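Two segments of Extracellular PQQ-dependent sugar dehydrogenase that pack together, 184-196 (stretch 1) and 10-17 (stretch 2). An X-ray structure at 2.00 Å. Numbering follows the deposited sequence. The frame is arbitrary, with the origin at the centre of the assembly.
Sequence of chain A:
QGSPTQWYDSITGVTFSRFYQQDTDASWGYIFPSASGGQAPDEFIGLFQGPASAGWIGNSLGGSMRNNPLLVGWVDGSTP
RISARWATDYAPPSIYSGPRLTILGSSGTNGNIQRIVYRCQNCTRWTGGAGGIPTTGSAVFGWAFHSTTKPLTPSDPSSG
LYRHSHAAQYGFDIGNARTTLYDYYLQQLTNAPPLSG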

# COMPACT_ATOMS: atom_id res chain seq x y z
N TYR A 184 -15.84 -9.79 0.54
CA TYR A 184 -15.43 -10.98 1.31
C TYR A 184 -13.98 -10.84 1.77
O TYR A 184 -13.67 -11.06 2.95
CB TYR A 184 -15.57 -12.26 0.46
CG TYR A 184 -14.96 -13.50 1.07
CD1 TYR A 184 -15.48 -14.04 2.27
CD2 TYR A 184 -13.85 -14.13 0.47
CE1 TYR A 184 -14.92 -15.18 2.85
CE2 TYR A 184 -13.28 -15.28 1.04
CZ TYR A 184 -13.82 -15.80 2.22
OH TYR A 184 -13.26 -16.92 2.80
N TYR A 185 -13.10 -10.46 0.83
CA TYR A 185 -11.69 -10.24 1.13
C TYR A 185 -11.51 -9.14 2.19
O TYR A 185 -10.71 -9.30 3.11
CB TYR A 185 -10.90 -9.88 -0.15
CG TYR A 185 -10.54 -11.06 -1.03
CD1 TYR A 185 -10.60 -12.39 -0.54
CD2 TYR A 185 -10.09 -10.87 -2.35
CE1 TYR A 185 -10.26 -13.48 -1.35
CE2 TYR A 185 -9.68 -11.95 -3.16
CZ TYR A 185 -9.78 -13.25 -2.67
OH TYR A 185 -9.39 -14.34 -3.46
N LEU A 186 -12.28 -8.05 2.07
CA LEU A 186 -12.21 -6.93 3.01
C LEU A 186 -12.55 -7.39 4.40
O LEU A 186 -11.82 -7.07 5.34
CB LEU A 186 -13.11 -5.76 2.60
CG LEU A 186 -13.13 -4.50 3.51
CD1 LEU A 186 -11.74 -3.87 3.68
CD2 LEU A 186 -14.12 -3.44 2.99
N GLN A 187 -13.67 -8.10 4.54
CA GLN A 187 -14.09 -8.68 5.84
C GLN A 187 -13.05 -9.63 6.39
O GLN A 187 -12.68 -9.52 7.57
CB GLN A 187 -15.48 -9.36 5.74
CG GLN A 187 -15.92 -10.14 6.99
CD GLN A 187 -15.32 -11.53 7.15
OE1 GLN A 187 -15.34 -12.37 6.21
NE2 GLN A 187 -14.75 -11.78 8.31
N GLN A 188 -12.59 -10.57 5.57
CA GLN A 188 -11.60 -11.58 6.03
C GLN A 188 -10.33 -10.91 6.58
O GLN A 188 -9.82 -11.29 7.61
CB GLN A 188 -11.20 -12.54 4.90
CG GLN A 188 -12.26 -13.56 4.53
CD GLN A 188 -12.46 -14.62 5.59
OE1 GLN A 188 -11.54 -15.35 5.92
NE2 GLN A 188 -13.68 -14.69 6.16
N LEU A 189 -9.84 -9.89 5.87
CA LEU A 189 -8.61 -9.23 6.28
C LEU A 189 -8.83 -8.38 7.54
O LEU A 189 -7.94 -8.30 8.39
CB LEU A 189 -8.06 -8.36 5.11
CG LEU A 189 -7.50 -9.10 3.87
CD1 LEU A 189 -7.26 -8.12 2.73
CD2 LEU A 189 -6.20 -9.80 4.26
N THR A 190 -10.00 -7.74 7.65
CA THR A 190 -10.30 -6.92 8.81
C THR A 190 -10.30 -7.81 10.07
O THR A 190 -9.81 -7.40 11.13
CB THR A 190 -11.65 -6.19 8.66
OG1 THR A 190 -11.63 -5.44 7.45
CG2 THR A 190 -11.93 -5.23 9.85
N ASN A 191 -10.83 -9.02 9.91
CA ASN A 191 -11.01 -9.95 11.03
C ASN A 191 -9.79 -10.84 11.33
O ASN A 191 -9.80 -11.61 12.31
CB ASN A 191 -12.28 -10.78 10.84
CG ASN A 191 -13.52 -10.03 11.30
OD1 ASN A 191 -14.42 -9.73 10.52
ND2 ASN A 191 -13.55 -9.68 12.58
N ALA A 192 -8.74 -10.75 10.51
CA ALA A 192 -7.54 -11.53 10.77
C ALA A 192 -6.87 -10.91 12.01
O ALA A 192 -6.82 -9.70 12.11
CB ALA A 192 -6.62 -11.52 9.58
N PRO A 193 -6.37 -11.73 12.95
CA PRO A 193 -5.66 -11.12 14.08
C PRO A 193 -4.31 -10.47 13.68
O PRO A 193 -3.77 -10.75 12.57
CB PRO A 193 -5.42 -12.31 15.01
CG PRO A 193 -5.35 -13.47 14.09
CD PRO A 193 -6.45 -13.20 13.10
N PRO A 194 -3.75 -9.62 14.56
CA PRO A 194 -2.45 -9.04 14.25
C PRO A 194 -1.35 -10.09 14.07
O PRO A 194 -1.45 -11.22 14.59
CB PRO A 194 -2.14 -8.16 15.47
CG PRO A 194 -3.00 -8.69 16.56
CD PRO A 194 -4.23 -9.18 15.89
N LEU A 195 -0.31 -9.70 13.33
CA LEU A 195 0.87 -10.55 13.18
C LEU A 195 1.57 -10.88 14.50
O LEU A 195 1.71 -10.02 15.38
CB LEU A 195 1.88 -9.90 12.24
CG LEU A 195 2.04 -10.34 10.79
CD1 LEU A 195 3.46 -9.97 10.37
CD2 LEU A 195 1.79 -11.83 10.58
N SER A 196 2.00 -12.13 14.62
CA SER A 196 2.73 -12.59 15.80
C SER A 196 3.67 -13.74 15.46
O SER A 196 4.63 -13.99 16.18
CB SER A 196 1.75 -13.03 16.90
OG SER A 196 0.91 -14.08 16.44
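Stretch 2, residues 10-17: SITGVTFS

The most unusual feature of this contact is that one tyrosine serves it in both an apolar and a polar way. Tyr 185 lays a face of its ring against Val 14, whose CB stands 3.8 Å from the ring centroid and 24° off the ring normal, a CH-pi contact, while the hydroxyl at the end of the same ring reaches the next residue: Tyr 185 OH lies 2.9 Å from Thr 15 OG1. That is the sole direct hydrogen bond between the stretches, and either hydroxyl could be its donor. A water extends the polar end, 2.6 Å from Tyr 185 OH and donating to Gly 13 O at 2.8 Å, so the tyrosine hydroxyl is tied to the backbone before Val 14 as well as to the side chain after it.

Stretch 1 supplies a helix through its last turns, then an extended tail from Ala 192 to Leu 195. Stretch 2 begins as a loop, turns at Gly 13, whose positive phi of 79° by itself favours glycine, and is strand by Thr 15. The two chains run in opposite senses: Tyr 185 pairs with Val 14 (CA to CA 6.1 Å), and Leu 189, one helical turn later, pairs with Thr 12 (CA to CA 6.7 Å). The spacing carries a simple rule, four residues along the helix against two along stretch 2.

Val 14 is the central apolar piece. Its CB comes to 3.5 Å from Tyr 185 CD1, and its CG1 lies 3.9 Å from Leu 189 CG and 4.2 Å from Gln 188 CB, so this small branched side chain rests among three helix residues. Leu 189 starts sideways at its CA-to-CB bond, yet the end of its side chain comes nearer: CD2 meets Thr 12 CG2 at 3.6 Å, and CD1 meets Phe 16 CZ at 4.1 Å. The one side chain thus bridges Thr 12 and Phe 16, with both methyls near the phenylalanine ring.

Thr 12 combines two roles. Its methyl faces the leucine, while its OG1 accepts a hydrogen bond from Val 14 N at 3.3 Å, bracing the turn that delivers Val 14 to the helix. Beyond the helix the packing thins: Ala 192 CB is 4.5 Å from Thr 12 CG2, and Leu 195 CD2 is 4.5 Å from Ile 11 CD1. Together the stretches bury 427 Å², mostly through Tyr 185, Leu 189, Val 14 and Thr 12, a compact patch in which no two touching residues are fewer than 170 apart in sequence.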

# COMPACT_ATOMS: atom_id res chain seq x y z
N SER A 10 -0.79 -16.68 1.79
CA SER A 10 -0.91 -17.82 2.69
C SER A 10 -1.31 -17.41 4.12
O SER A 10 -1.96 -18.19 4.83
CB SER A 10 0.41 -18.62 2.68
OG SER A 10 0.47 -19.50 3.78
N ILE A 11 -0.97 -16.18 4.55
CA ILE A 11 -1.34 -15.75 5.91
C ILE A 11 -2.85 -15.61 6.12
O ILE A 11 -3.38 -15.97 7.18
CB ILE A 11 -0.53 -14.51 6.35
CG1 ILE A 11 0.98 -14.89 6.38
CG2 ILE A 11 -1.04 -13.97 7.69
CD1 ILE A 11 1.99 -13.75 6.55
N THR A 12 -3.57 -15.16 5.08
CA THR A 12 -4.99 -14.81 5.24
C THR A 12 -5.94 -15.60 4.35
O THR A 12 -7.15 -15.54 4.55
CB THR A 12 -5.21 -13.31 4.91
OG1 THR A 12 -4.86 -13.06 3.54
CG2 THR A 12 -4.36 -12.43 5.82
N GLY A 13 -5.40 -16.31 3.36
CA GLY A 13 -6.25 -17.00 2.36
C GLY A 13 -6.81 -16.10 1.28
O GLY A 13 -7.55 -16.56 0.40
N VAL A 14 -6.43 -14.81 1.27
CA VAL A 14 -6.91 -13.95 0.19
C VAL A 14 -5.88 -13.90 -0.95
O VAL A 14 -4.74 -14.28 -0.76
CB VAL A 14 -7.36 -12.52 0.67
CG1 VAL A 14 -8.10 -12.53 2.02
CG2 VAL A 14 -6.21 -11.56 0.68
N THR A 15 -6.27 -13.43 -2.13
CA THR A 15 -5.36 -13.32 -3.23
C THR A 15 -5.18 -11.84 -3.56
O THR A 15 -6.16 -11.07 -3.52
CB THR A 15 -5.84 -14.09 -4.50
OG1 THR A 15 -7.07 -13.48 -4.96
CG2 THR A 15 -6.05 -15.54 -4.18
N PHE A 16 -3.93 -11.44 -3.81
CA PHE A 16 -3.63 -10.04 -4.20
C PHE A 16 -3.04 -10.06 -5.62
O PHE A 16 -2.47 -11.08 -6.07
CB PHE A 16 -2.56 -9.43 -3.28
CG PHE A 16 -2.99 -9.18 -1.86
CD1 PHE A 16 -3.33 -7.89 -1.43
CD2 PHE A 16 -2.99 -10.23 -0.91
CE1 PHE A 16 -3.72 -7.64 -0.09
CE2 PHE A 16 -3.35 -9.98 0.42
CZ PHE A 16 -3.73 -8.71 0.83
N SER A 17 -3.15 -8.92 -6.31
CA SER A 17 -2.21 -8.62 -7.38
C SER A 17 -0.93 -8.08 -6.71
O SER A 17 -0.91 -6.96 -6.13
CB SER A 17 -2.81 -7.61 -8.37
OG SER A 17 -1.84 -7.23 -9.31
O HOH W 1 -8.41 -16.38 -2.25